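Local coordinates for hypothetical protein (Clostridium sporogenes ATCC 15579, PDB 4QRK) that is of unknown function but is a right-handed beta-helix protein of the DUF2154 family that may act in cell adhesion, at residues A[46-52]-A[90-96]; A[56-61]-A[73-79]; A[9-13]-A[51-55]; A[17-23]-A[63-69]. One frame throughout, in Å; residues are numbered along the deposited sequence. Where two conformers were deposited one is given.

Interaction 1. Residues A[46-52]-A[90-96]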
# COMPACT_ATOMS: atom_id res chain seq x y z
N MSE A 46 -3.20 -9.62 11.76
CA MSE A 46 -3.60 -8.25 11.51
C MSE A 46 -4.47 -7.76 12.67
O MSE A 46 -5.23 -8.55 13.24
CB MSE A 46 -4.43 -8.20 10.22
CG MSE A 46 -4.96 -6.84 9.84
SE MSE A 46 -6.85 -6.53 10.30
CE MSE A 46 -6.95 -4.68 9.91
N LYS A 47 -4.34 -6.47 13.00
CA LYS A 47 -5.22 -5.82 13.93
C LYS A 47 -5.58 -4.51 13.28
O LYS A 47 -4.73 -3.82 12.69
CB LYS A 47 -4.53 -5.57 15.27
CG LYS A 47 -5.38 -4.74 16.24
CD LYS A 47 -4.69 -4.41 17.55
CE LYS A 47 -3.59 -3.37 17.41
NZ LYS A 47 -2.19 -3.95 17.52
N GLY A 48 -6.84 -4.14 13.36
CA GLY A 48 -7.25 -2.89 12.79
C GLY A 48 -8.24 -2.15 13.64
O GLY A 48 -9.06 -2.77 14.33
N LYS A 49 -8.15 -0.83 13.61
CA LYS A 49 -9.18 0.04 14.17
C LYS A 49 -9.85 0.84 13.04
O LYS A 49 -9.17 1.51 12.25
CB LYS A 49 -8.56 1.00 15.19
CG LYS A 49 -9.61 1.85 15.91
CD LYS A 49 -8.95 2.88 16.82
CE LYS A 49 -9.98 3.71 17.56
NZ LYS A 49 -9.36 4.77 18.38
N PHE A 50 -11.17 0.76 12.98
CA PHE A 50 -11.94 1.30 11.87
C PHE A 50 -12.87 2.32 12.46
O PHE A 50 -13.56 2.04 13.47
CB PHE A 50 -12.71 0.16 11.18
CG PHE A 50 -11.82 -0.92 10.71
CD1 PHE A 50 -11.27 -0.88 9.45
CD2 PHE A 50 -11.44 -1.93 11.56
CE1 PHE A 50 -10.43 -1.86 9.00
CE2 PHE A 50 -10.60 -2.92 11.14
CZ PHE A 50 -10.07 -2.87 9.83
N ILE A 51 -12.85 3.51 11.87
CA ILE A 51 -13.70 4.62 12.29
C ILE A 51 -14.52 5.09 11.11
O ILE A 51 -13.99 5.36 10.03
CB ILE A 51 -12.90 5.76 12.83
CG1 ILE A 51 -12.09 5.27 14.03
CG2 ILE A 51 -13.79 6.92 13.28
CD1 ILE A 51 -11.03 6.30 14.47
N TYR A 52 -15.84 5.12 11.28
CA TYR A 52 -16.71 5.44 10.14
C TYR A 52 -17.96 6.17 10.62
O TYR A 52 -18.56 5.77 11.60
CB TYR A 52 -17.04 4.17 9.29
CG TYR A 52 -17.69 3.02 10.01
CD1 TYR A 52 -16.94 2.07 10.68
CD2 TYR A 52 -19.07 2.88 10.02
CE1 TYR A 52 -17.57 1.03 11.38
CE2 TYR A 52 -19.69 1.84 10.69
CZ TYR A 52 -18.92 0.92 11.37
OH TYR A 52 -19.54 -0.10 12.03
N ARG A 90 -16.32 10.97 8.24
CA ARG A 90 -15.06 10.34 8.61
C ARG A 90 -15.07 8.89 8.20
O ARG A 90 -16.05 8.17 8.43
CB ARG A 90 -14.88 10.35 10.13
CG ARG A 90 -13.83 11.27 10.59
CD ARG A 90 -13.56 11.07 12.05
NE ARG A 90 -12.25 10.51 12.27
CZ ARG A 90 -11.77 10.18 13.48
NH1 ARG A 90 -12.51 10.37 14.56
NH2 ARG A 90 -10.56 9.68 13.58
N ASN A 91 -13.98 8.48 7.58
CA ASN A 91 -13.75 7.08 7.27
C ASN A 91 -12.27 6.80 7.33
O ASN A 91 -11.49 7.20 6.45
CB ASN A 91 -14.27 6.70 5.88
CG ASN A 91 -14.34 5.20 5.70
OD1 ASN A 91 -15.03 4.52 6.45
ND2 ASN A 91 -13.64 4.68 4.70
N GLU A 92 -11.87 6.09 8.37
CA GLU A 92 -10.46 5.85 8.64
C GLU A 92 -10.22 4.39 9.03
O GLU A 92 -10.92 3.83 9.88
CB GLU A 92 -9.97 6.81 9.74
CG GLU A 92 -8.46 6.79 10.02
CD GLU A 92 -8.07 7.69 11.21
OE1 GLU A 92 -7.89 8.91 10.99
OE2 GLU A 92 -7.98 7.20 12.36
N TRP A 93 -9.21 3.79 8.38
CA TRP A 93 -8.78 2.45 8.68
C TRP A 93 -7.31 2.51 9.10
O TRP A 93 -6.42 2.99 8.37
CB TRP A 93 -8.90 1.52 7.46
CG TRP A 93 -10.28 1.24 6.94
CD1 TRP A 93 -11.47 1.79 7.34
CD2 TRP A 93 -10.58 0.36 5.85
NE1 TRP A 93 -12.51 1.28 6.57
CE2 TRP A 93 -11.98 0.43 5.63
CE3 TRP A 93 -9.80 -0.47 5.04
CZ2 TRP A 93 -12.61 -0.33 4.65
CZ3 TRP A 93 -10.43 -1.21 4.05
CH2 TRP A 93 -11.82 -1.13 3.86
N ASN A 94 -7.06 2.01 10.29
CA ASN A 94 -5.70 1.98 10.81
C ASN A 94 -5.33 0.55 11.08
O ASN A 94 -5.90 -0.07 11.96
CB ASN A 94 -5.64 2.79 12.09
CG ASN A 94 -6.09 4.20 11.89
OD1 ASN A 94 -5.40 4.97 11.25
ND2 ASN A 94 -7.26 4.54 12.39
N ILE A 95 -4.42 0.02 10.28
CA ILE A 95 -4.14 -1.41 10.25
C ILE A 95 -2.71 -1.73 10.70
O ILE A 95 -1.77 -1.10 10.21
CB ILE A 95 -4.38 -1.95 8.82
CG1 ILE A 95 -5.89 -1.83 8.49
CG2 ILE A 95 -3.89 -3.39 8.68
CD1 ILE A 95 -6.21 -2.17 7.06
N ASN A 96 -2.57 -2.68 11.63
CA ASN A 96 -1.24 -3.17 12.03
C ASN A 96 -1.08 -4.59 11.49
O ASN A 96 -1.98 -5.44 11.69
CB ASN A 96 -0.99 -3.23 13.56
CG ASN A 96 -1.17 -1.91 14.30
OD1 ASN A 96 -1.64 -1.93 15.46
ND2 ASN A 96 -0.77 -0.80 13.71
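Phe50 turns the edge of its ring onto the face of the Trp93 five-membered ring, a T-shaped pair with centroids 4.8 Å apart and planes at 73°. Both rings lie on the same face as Met46 and Ile95, where Met46, a selenomethionine, brings its CE to 3.4 Å from CG1 of Ile95. Gly48 faces Ile95 on that side, and the Met46 methyl occupies the spot where a beta carbon would otherwise project. Large apolar groups suit this face because Ile74 of the opposite sheet of the beta-helix packs against Met46, Phe50 and Trp93. The two strands, 46-52 and 91-96, run antiparallel at 163°, held by paired backbone hydrogen bonds at Lys47-Asn96, Lys49-Asn94 and Ile51-Glu92; in the last, Ile51 N lies 2.8 Å from Glu92 O. The other face is largely polar. There Lys47 NZ makes a weak hydrogen bond to Asn96 OD1 (2.9 Å) and a salt bridge to Glu42, Asn96 ND2 bonds to Ser39, and Asn94 ND2 donates to Glu92 OE2 at 2.8 Å.

Interaction 2. Residues A[56-61]-A[73-79]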
# COMPACT_ATOMS: atom_id res chain seq x y z
N GLU A 56 -23.43 2.96 6.32
CA GLU A 56 -23.21 2.28 5.04
C GLU A 56 -21.74 2.00 4.74
O GLU A 56 -21.42 1.26 3.83
CB GLU A 56 -23.78 3.14 3.90
CG GLU A 56 -25.11 3.82 4.23
CD GLU A 56 -24.93 5.23 4.77
OE1 GLU A 56 -24.41 6.08 4.01
OE2 GLU A 56 -25.30 5.49 5.94
N TRP A 57 -20.82 2.64 5.46
CA TRP A 57 -19.39 2.45 5.19
C TRP A 57 -18.77 1.33 6.05
O TRP A 57 -17.57 1.05 5.91
CB TRP A 57 -18.64 3.75 5.44
CG TRP A 57 -18.95 4.84 4.46
CD1 TRP A 57 -19.65 4.73 3.29
CD2 TRP A 57 -18.55 6.22 4.56
NE1 TRP A 57 -19.70 5.97 2.65
CE2 TRP A 57 -19.03 6.88 3.41
CE3 TRP A 57 -17.84 6.95 5.51
CZ2 TRP A 57 -18.80 8.24 3.20
CZ3 TRP A 57 -17.60 8.29 5.28
CH2 TRP A 57 -18.09 8.92 4.15
N LYS A 58 -19.60 0.71 6.89
CA LYS A 58 -19.19 -0.36 7.80
C LYS A 58 -18.31 -1.32 7.07
O LYS A 58 -18.73 -1.90 6.07
CB LYS A 58 -20.41 -1.11 8.33
CG LYS A 58 -20.05 -2.15 9.39
CD LYS A 58 -21.27 -2.96 9.93
CE LYS A 58 -20.79 -4.26 10.60
NZ LYS A 58 -20.07 -4.04 11.87
N PRO A 59 -17.06 -1.50 7.53
CA PRO A 59 -16.18 -2.38 6.76
C PRO A 59 -16.64 -3.84 6.85
O PRO A 59 -17.18 -4.29 7.88
CB PRO A 59 -14.81 -2.23 7.45
CG PRO A 59 -14.95 -1.25 8.50
CD PRO A 59 -16.42 -0.97 8.75
N GLU A 60 -16.43 -4.55 5.75
CA GLU A 60 -16.75 -5.99 5.66
C GLU A 60 -15.42 -6.80 5.61
O GLU A 60 -14.57 -6.58 4.72
CB GLU A 60 -17.59 -6.27 4.37
CG GLU A 60 -18.90 -5.41 4.18
CD GLU A 60 -19.30 -5.15 2.69
OE1 GLU A 60 -18.57 -4.44 1.96
OE2 GLU A 60 -20.36 -5.63 2.23
N ILE A 61 -15.23 -7.71 6.53
CA ILE A 61 -14.02 -8.50 6.55
C ILE A 61 -14.33 -9.95 6.20
O ILE A 61 -15.29 -10.52 6.66
CB ILE A 61 -13.35 -8.53 7.91
CG1 ILE A 61 -12.92 -7.12 8.31
CG2 ILE A 61 -12.12 -9.45 7.88
CD1 ILE A 61 -11.55 -7.06 9.03
N GLU A 73 -9.60 -10.18 3.21
CA GLU A 73 -10.17 -9.13 2.43
C GLU A 73 -10.93 -8.15 3.31
O GLU A 73 -11.75 -8.53 4.13
CB GLU A 73 -11.10 -9.71 1.38
CG GLU A 73 -11.71 -8.65 0.51
CD GLU A 73 -12.51 -9.24 -0.62
OE1 GLU A 73 -13.60 -9.82 -0.35
OE2 GLU A 73 -12.02 -9.16 -1.76
N ILE A 74 -10.69 -6.88 3.09
CA ILE A 74 -11.40 -5.86 3.85
C ILE A 74 -11.96 -4.88 2.83
O ILE A 74 -11.21 -4.32 2.03
CB ILE A 74 -10.49 -5.13 4.81
CG1 ILE A 74 -9.56 -6.12 5.52
CG2 ILE A 74 -11.35 -4.28 5.78
CD1 ILE A 74 -8.75 -5.52 6.63
N SER A 75 -13.27 -4.69 2.87
CA SER A 75 -13.95 -3.84 1.90
C SER A 75 -14.91 -2.85 2.52
O SER A 75 -15.66 -3.21 3.43
CB SER A 75 -14.68 -4.73 0.89
OG SER A 75 -13.73 -5.54 0.23
N GLN A 76 -14.84 -1.58 2.06
CA GLN A 76 -15.82 -0.53 2.40
C GLN A 76 -16.97 -0.79 1.46
O GLN A 76 -16.74 -0.86 0.24
CB GLN A 76 -15.28 0.89 2.12
CG GLN A 76 -16.15 2.04 2.69
CD GLN A 76 -15.62 3.45 2.25
OE1 GLN A 76 -14.55 3.55 1.68
NE2 GLN A 76 -16.36 4.49 2.54
N PRO A 77 -18.20 -0.97 1.97
CA PRO A 77 -19.31 -1.17 1.04
C PRO A 77 -19.34 -0.05 -0.01
O PRO A 77 -19.30 1.17 0.32
CB PRO A 77 -20.57 -1.07 1.93
CG PRO A 77 -20.10 -1.40 3.35
CD PRO A 77 -18.65 -0.85 3.37
N GLY A 78 -19.36 -0.46 -1.28
CA GLY A 78 -19.49 0.49 -2.36
C GLY A 78 -20.75 1.30 -2.14
O GLY A 78 -21.81 0.77 -1.79
N LEU A 79 -20.61 2.61 -2.30
CA LEU A 79 -21.76 3.44 -2.57
C LEU A 79 -21.70 3.67 -4.07
O LEU A 79 -20.84 4.39 -4.56
CB LEU A 79 -21.74 4.75 -1.78
CG LEU A 79 -21.91 4.71 -0.25
CD1 LEU A 79 -21.88 6.13 0.30
CD2 LEU A 79 -23.21 4.03 0.16
O HOH W 1 -14.54 -8.05 2.33
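The open end of the beta hairpin formed by strands 60-66 and 69-75 begins with one antiparallel hydrogen-bonded pair, Glu60 with Ser75: Glu60 N reaches Ser75 O at 2.8 Å and Ser75 N reaches Glu60 O at 2.9 Å. Next to it, Ile61 and Ile74 both take m at chi1, and their CD1 atoms meet at 4.0 Å on the face that turns toward strands 11-17 and 46-52. Beyond the pair, Pro59 and Pro77, which lack a backbone N-H, suit the places where strand pairing stops. Gln76 is extended (t, t), so its long side chain carries NE2 over one face of the Trp57 indole, 3.2 Å from Trp57 CG, while its OE1 accepts from the backbone of Val33. Trp57 presents its ring edge to Leu79, a poorly ordered residue, whose CD1 lies 3.2 Å from Trp57 NE1. With m at chi1 and t at chi2, the Glu60 side chain reaches toward 73-79, and Glu60 OE1 comes 3.5 Å from Pro77 CA.

Interaction 3. Residues A[9-13]-A[51-55]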
# COMPACT_ATOMS: atom_id res chain seq x y z
N LYS A 9 -20.92 11.20 16.96
CA LYS A 9 -19.85 10.24 17.26
C LYS A 9 -19.81 9.16 16.19
O LYS A 9 -20.77 8.42 16.00
CB LYS A 9 -20.08 9.56 18.61
CG LYS A 9 -20.04 10.48 19.81
CD LYS A 9 -18.65 11.03 20.10
CE LYS A 9 -18.62 11.77 21.44
NZ LYS A 9 -17.58 12.85 21.51
N PRO A 10 -18.68 9.05 15.48
CA PRO A 10 -18.62 7.97 14.48
C PRO A 10 -18.56 6.60 15.16
O PRO A 10 -18.20 6.51 16.34
CB PRO A 10 -17.33 8.27 13.73
CG PRO A 10 -16.47 9.01 14.72
CD PRO A 10 -17.41 9.80 15.59
N LYS A 11 -18.89 5.55 14.43
CA LYS A 11 -18.66 4.18 14.92
C LYS A 11 -17.17 3.89 15.00
O LYS A 11 -16.40 4.29 14.12
CB LYS A 11 -19.32 3.17 13.98
CG LYS A 11 -20.85 3.27 13.90
CD LYS A 11 -21.50 2.62 15.12
CE LYS A 11 -23.00 2.83 15.16
NZ LYS A 11 -23.65 2.23 13.99
N GLU A 12 -16.78 3.17 16.04
CA GLU A 12 -15.41 2.68 16.18
C GLU A 12 -15.39 1.22 16.50
O GLU A 12 -16.14 0.77 17.37
CB GLU A 12 -14.66 3.47 17.26
CG GLU A 12 -14.61 4.96 16.98
CD GLU A 12 -13.69 5.72 17.92
OE1 GLU A 12 -12.85 5.10 18.60
OE2 GLU A 12 -13.82 6.96 17.98
N GLU A 13 -14.51 0.50 15.81
CA GLU A 13 -14.43 -0.95 15.92
C GLU A 13 -13.01 -1.39 15.80
O GLU A 13 -12.24 -0.79 15.03
CB GLU A 13 -15.12 -1.65 14.75
CG GLU A 13 -16.54 -1.25 14.50
CD GLU A 13 -17.10 -1.90 13.25
OE1 GLU A 13 -16.32 -2.20 12.32
OE2 GLU A 13 -18.33 -2.10 13.22
N ILE A 51 -12.85 3.51 11.87
CA ILE A 51 -13.70 4.62 12.29
C ILE A 51 -14.52 5.09 11.11
O ILE A 51 -13.99 5.36 10.03
CB ILE A 51 -12.90 5.76 12.83
CG1 ILE A 51 -12.09 5.27 14.03
CG2 ILE A 51 -13.79 6.92 13.28
CD1 ILE A 51 -11.03 6.30 14.47
N TYR A 52 -15.84 5.12 11.28
CA TYR A 52 -16.71 5.44 10.14
C TYR A 52 -17.96 6.17 10.62
O TYR A 52 -18.56 5.77 11.60
CB TYR A 52 -17.04 4.17 9.29
CG TYR A 52 -17.69 3.02 10.01
CD1 TYR A 52 -16.94 2.07 10.68
CD2 TYR A 52 -19.07 2.88 10.02
CE1 TYR A 52 -17.57 1.03 11.38
CE2 TYR A 52 -19.69 1.84 10.69
CZ TYR A 52 -18.92 0.92 11.37
OH TYR A 52 -19.54 -0.10 12.03
N SER A 53 -18.32 7.27 9.96
CA SER A 53 -19.43 8.09 10.40
C SER A 53 -20.75 7.72 9.74
O SER A 53 -21.81 8.14 10.19
CB SER A 53 -19.12 9.55 10.14
OG SER A 53 -18.88 9.73 8.78
N GLU A 54 -20.69 6.95 8.67
CA GLU A 54 -21.88 6.57 7.92
C GLU A 54 -21.99 5.06 8.05
O GLU A 54 -21.04 4.34 7.74
CB GLU A 54 -21.73 6.94 6.44
CG GLU A 54 -21.23 8.34 6.20
CD GLU A 54 -22.04 9.37 6.96
OE1 GLU A 54 -23.27 9.43 6.79
OE2 GLU A 54 -21.44 10.13 7.75
N ASN A 55 -23.16 4.59 8.49
CA ASN A 55 -23.35 3.16 8.71
C ASN A 55 -23.15 2.36 7.46
O ASN A 55 -22.69 1.23 7.51
CB ASN A 55 -24.74 2.88 9.33
CG ASN A 55 -24.83 3.35 10.75
OD1 ASN A 55 -23.81 3.45 11.44
ND2 ASN A 55 -26.03 3.67 11.20
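Backbone hydrogen bonds make the first link between 9-13 and 51-55: Lys11 and Tyr52 form an antiparallel hydrogen-bonded pair, with Lys11 N 2.9 Å from Tyr52 O and Tyr52 N 3.0 Å from Lys11 O. The pair lies where strand 11-17, one of the two outermost strands of its sheet within this chain, starts along strand 46-52 of the beta-helix. Two side-chain hydrogen bonds add to it. Tyr52 OH donates to Glu13 OE2 at 2.6 Å, a short bond to a carboxylate that also forms a salt bridge with Lys58, and Lys11 NZ donates to Asn55 OD1 at 2.8 Å. The apolar contacts come from aliphatic and aromatic carbon. Lys11 CB sits 3.6 Å from the Tyr52 ring centroid, only 19° off the ring normal, in a CH-pi contact, and on the other face of the ladder Pro10 CG rests 3.7 Å from Ile51 CG2. Lysine and tyrosine suit this edge because each combines a carbon surface for packing with a polar end that reaches further. With Glu13 OE2 accepting from Tyr52 and facing the ammonium of Lys58, the carboxylate is most probably ionised, and its charge is balanced beside the phenol.

Interaction 4. Residues A[17-23]-A[63-69]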
# COMPACT_ATOMS: atom_id res chain seq x y z
N VAL A 17 -7.32 -10.49 13.59
CA VAL A 17 -7.32 -11.73 12.82
C VAL A 17 -6.13 -12.60 13.26
O VAL A 17 -5.00 -12.14 13.24
CB VAL A 17 -7.24 -11.43 11.33
CG1 VAL A 17 -7.15 -12.73 10.53
CG2 VAL A 17 -8.44 -10.58 10.91
N GLU A 18 -6.40 -13.85 13.67
CA GLU A 18 -5.32 -14.80 14.01
C GLU A 18 -4.96 -15.63 12.78
O GLU A 18 -5.80 -15.86 11.92
CB GLU A 18 -5.76 -15.78 15.11
CG GLU A 18 -6.48 -15.15 16.27
CD GLU A 18 -5.75 -15.38 17.57
OE1 GLU A 18 -4.51 -15.45 17.55
OE2 GLU A 18 -6.43 -15.48 18.60
N PRO A 19 -3.71 -16.10 12.69
CA PRO A 19 -3.38 -16.74 11.40
C PRO A 19 -4.16 -18.04 11.11
O PRO A 19 -4.48 -18.29 9.95
CB PRO A 19 -1.88 -17.02 11.49
CG PRO A 19 -1.52 -16.85 12.96
CD PRO A 19 -2.54 -15.92 13.56
N ASN A 20 -4.46 -18.81 12.15
CA ASN A 20 -5.20 -20.07 11.99
C ASN A 20 -4.61 -20.97 10.88
O ASN A 20 -5.32 -21.42 9.98
CB ASN A 20 -6.68 -19.76 11.72
CG ASN A 20 -7.58 -21.01 11.82
OD1 ASN A 20 -7.32 -21.93 12.62
ND2 ASN A 20 -8.62 -21.05 10.99
N GLY A 21 -3.31 -21.20 10.91
CA GLY A 21 -2.70 -22.08 9.93
C GLY A 21 -2.09 -21.43 8.70
O GLY A 21 -1.43 -22.10 7.92
N ALA A 22 -2.31 -20.14 8.50
CA ALA A 22 -1.76 -19.49 7.31
C ALA A 22 -0.22 -19.35 7.46
O ALA A 22 0.29 -19.10 8.54
CB ALA A 22 -2.41 -18.11 7.11
N GLU A 23 0.48 -19.51 6.35
CA GLU A 23 1.91 -19.34 6.32
C GLU A 23 2.25 -18.23 5.36
O GLU A 23 3.41 -17.87 5.22
CB GLU A 23 2.57 -20.65 5.89
CG GLU A 23 2.25 -21.79 6.85
CD GLU A 23 2.96 -23.07 6.50
OE1 GLU A 23 3.21 -23.31 5.28
OE2 GLU A 23 3.26 -23.83 7.44
N TYR A 63 -12.09 -13.65 5.91
CA TYR A 63 -10.79 -14.31 6.02
C TYR A 63 -10.92 -15.81 5.84
O TYR A 63 -11.70 -16.43 6.55
CB TYR A 63 -10.17 -14.03 7.38
CG TYR A 63 -8.82 -14.69 7.58
CD1 TYR A 63 -7.74 -14.28 6.84
CD2 TYR A 63 -8.63 -15.69 8.52
CE1 TYR A 63 -6.53 -14.84 6.98
CE2 TYR A 63 -7.37 -16.30 8.66
CZ TYR A 63 -6.33 -15.85 7.89
OH TYR A 63 -5.06 -16.36 7.96
N GLU A 64 -10.17 -16.39 4.90
CA GLU A 64 -10.12 -17.84 4.79
C GLU A 64 -8.71 -18.27 4.54
O GLU A 64 -7.92 -17.54 3.96
CB GLU A 64 -11.05 -18.39 3.70
CG GLU A 64 -10.89 -17.76 2.36
CD GLU A 64 -11.96 -18.19 1.35
OE1 GLU A 64 -12.29 -19.38 1.32
OE2 GLU A 64 -12.47 -17.34 0.59
N VAL A 65 -8.37 -19.45 5.02
CA VAL A 65 -7.06 -20.01 4.75
C VAL A 65 -7.25 -21.09 3.71
O VAL A 65 -7.91 -22.09 3.97
CB VAL A 65 -6.50 -20.61 5.99
CG1 VAL A 65 -5.11 -21.18 5.71
CG2 VAL A 65 -6.48 -19.57 7.11
N LYS A 66 -6.71 -20.84 2.52
CA LYS A 66 -6.71 -21.80 1.43
C LYS A 66 -5.29 -22.29 1.23
O LYS A 66 -4.46 -21.54 0.70
CB LYS A 66 -7.10 -21.13 0.12
CG LYS A 66 -8.36 -20.36 0.12
CD LYS A 66 -8.63 -19.98 -1.32
CE LYS A 66 -9.81 -19.04 -1.45
NZ LYS A 66 -10.00 -18.59 -2.87
N ASP A 67 -5.00 -23.52 1.64
CA ASP A 67 -3.72 -24.13 1.28
C ASP A 67 -2.57 -23.25 1.76
O ASP A 67 -1.71 -22.81 0.99
CB ASP A 67 -3.67 -24.30 -0.24
CG ASP A 67 -2.57 -25.24 -0.69
OD1 ASP A 67 -2.22 -26.16 0.08
OD2 ASP A 67 -2.05 -25.06 -1.82
N LYS A 68 -2.59 -22.96 3.05
CA LYS A 68 -1.51 -22.26 3.75
C LYS A 68 -1.52 -20.74 3.49
O LYS A 68 -0.81 -20.01 4.16
CB LYS A 68 -0.14 -22.88 3.44
CG LYS A 68 -0.06 -24.39 3.72
CD LYS A 68 -0.01 -24.69 5.20
CE LYS A 68 0.09 -26.18 5.45
NZ LYS A 68 -0.15 -26.52 6.89
N ASP A 69 -2.34 -20.28 2.55
CA ASP A 69 -2.45 -18.85 2.26
C ASP A 69 -3.63 -18.26 3.01
O ASP A 69 -4.77 -18.64 2.74
CB ASP A 69 -2.65 -18.60 0.76
CG ASP A 69 -1.40 -18.85 -0.06
OD1 ASP A 69 -0.40 -19.40 0.46
OD2 ASP A 69 -1.43 -18.50 -1.25
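At one end of the beta-helix the loop between strands 11-17 and 24-32 crosses beside the hairpin of strands 60-66 and 69-75, and each segment contains a type I' beta turn, Pro19 to Ala22 in the loop and Lys66 to Asp69 in the hairpin. Tyr63 comes first: Val17 CG1 lies over its ring, 3.8 Å from the centroid and 7° off the normal, a CH-pi contact, and its hydroxyl donates to Pro19 O at 2.8 Å. Tyrosine suits this place because its ring offers a broad apolar face while OH reaches a carbonyl that also accepts from Ala22 N within the loop's own turn. Two residues on, Val65 offers its branched side chain to the turn, with CG2 3.6 Å from Asn20 O and 4.3 Å from Ala22 CB. Gly21 fits the turn because, at phi 96°, a beta carbon would be jammed against the preceding carbonyl. The chain then reverses through Asp67 and Lys68, whose positive phi angles belong to the type I' turn. The aliphatic part of Lys68 lies along Glu23, with CD 3.5 Å from Glu23 OE1. The Lys68 carbonyl completes the junction: its O accepts from Glu23 N at 2.6 Å.

Overall arrangement
From the N terminus, residues 9-13 begin the edge strand 11-17 and pair with 51-55, so interaction 3 closes the first loop. The strand ends at Val17 and leads into the loop 17-23, which interaction 4 ties to the hairpin of strands 60-66 and 69-75; because 63-69 lies beyond 51-55 in sequence, interaction 4 crosses interaction 3, and it also crosses interactions 1 and 2. Strand 46-52 serves interactions 1 and 3 together, sharing Ile51 and Tyr52, and joins strands 11-17 and 91-98 in one sheet. Interaction 2 follows interaction 3 in series, is nested within the loop closed by interaction 1, and links the loop leading into strand 60-66 to edge strand 11-17 through Lys58.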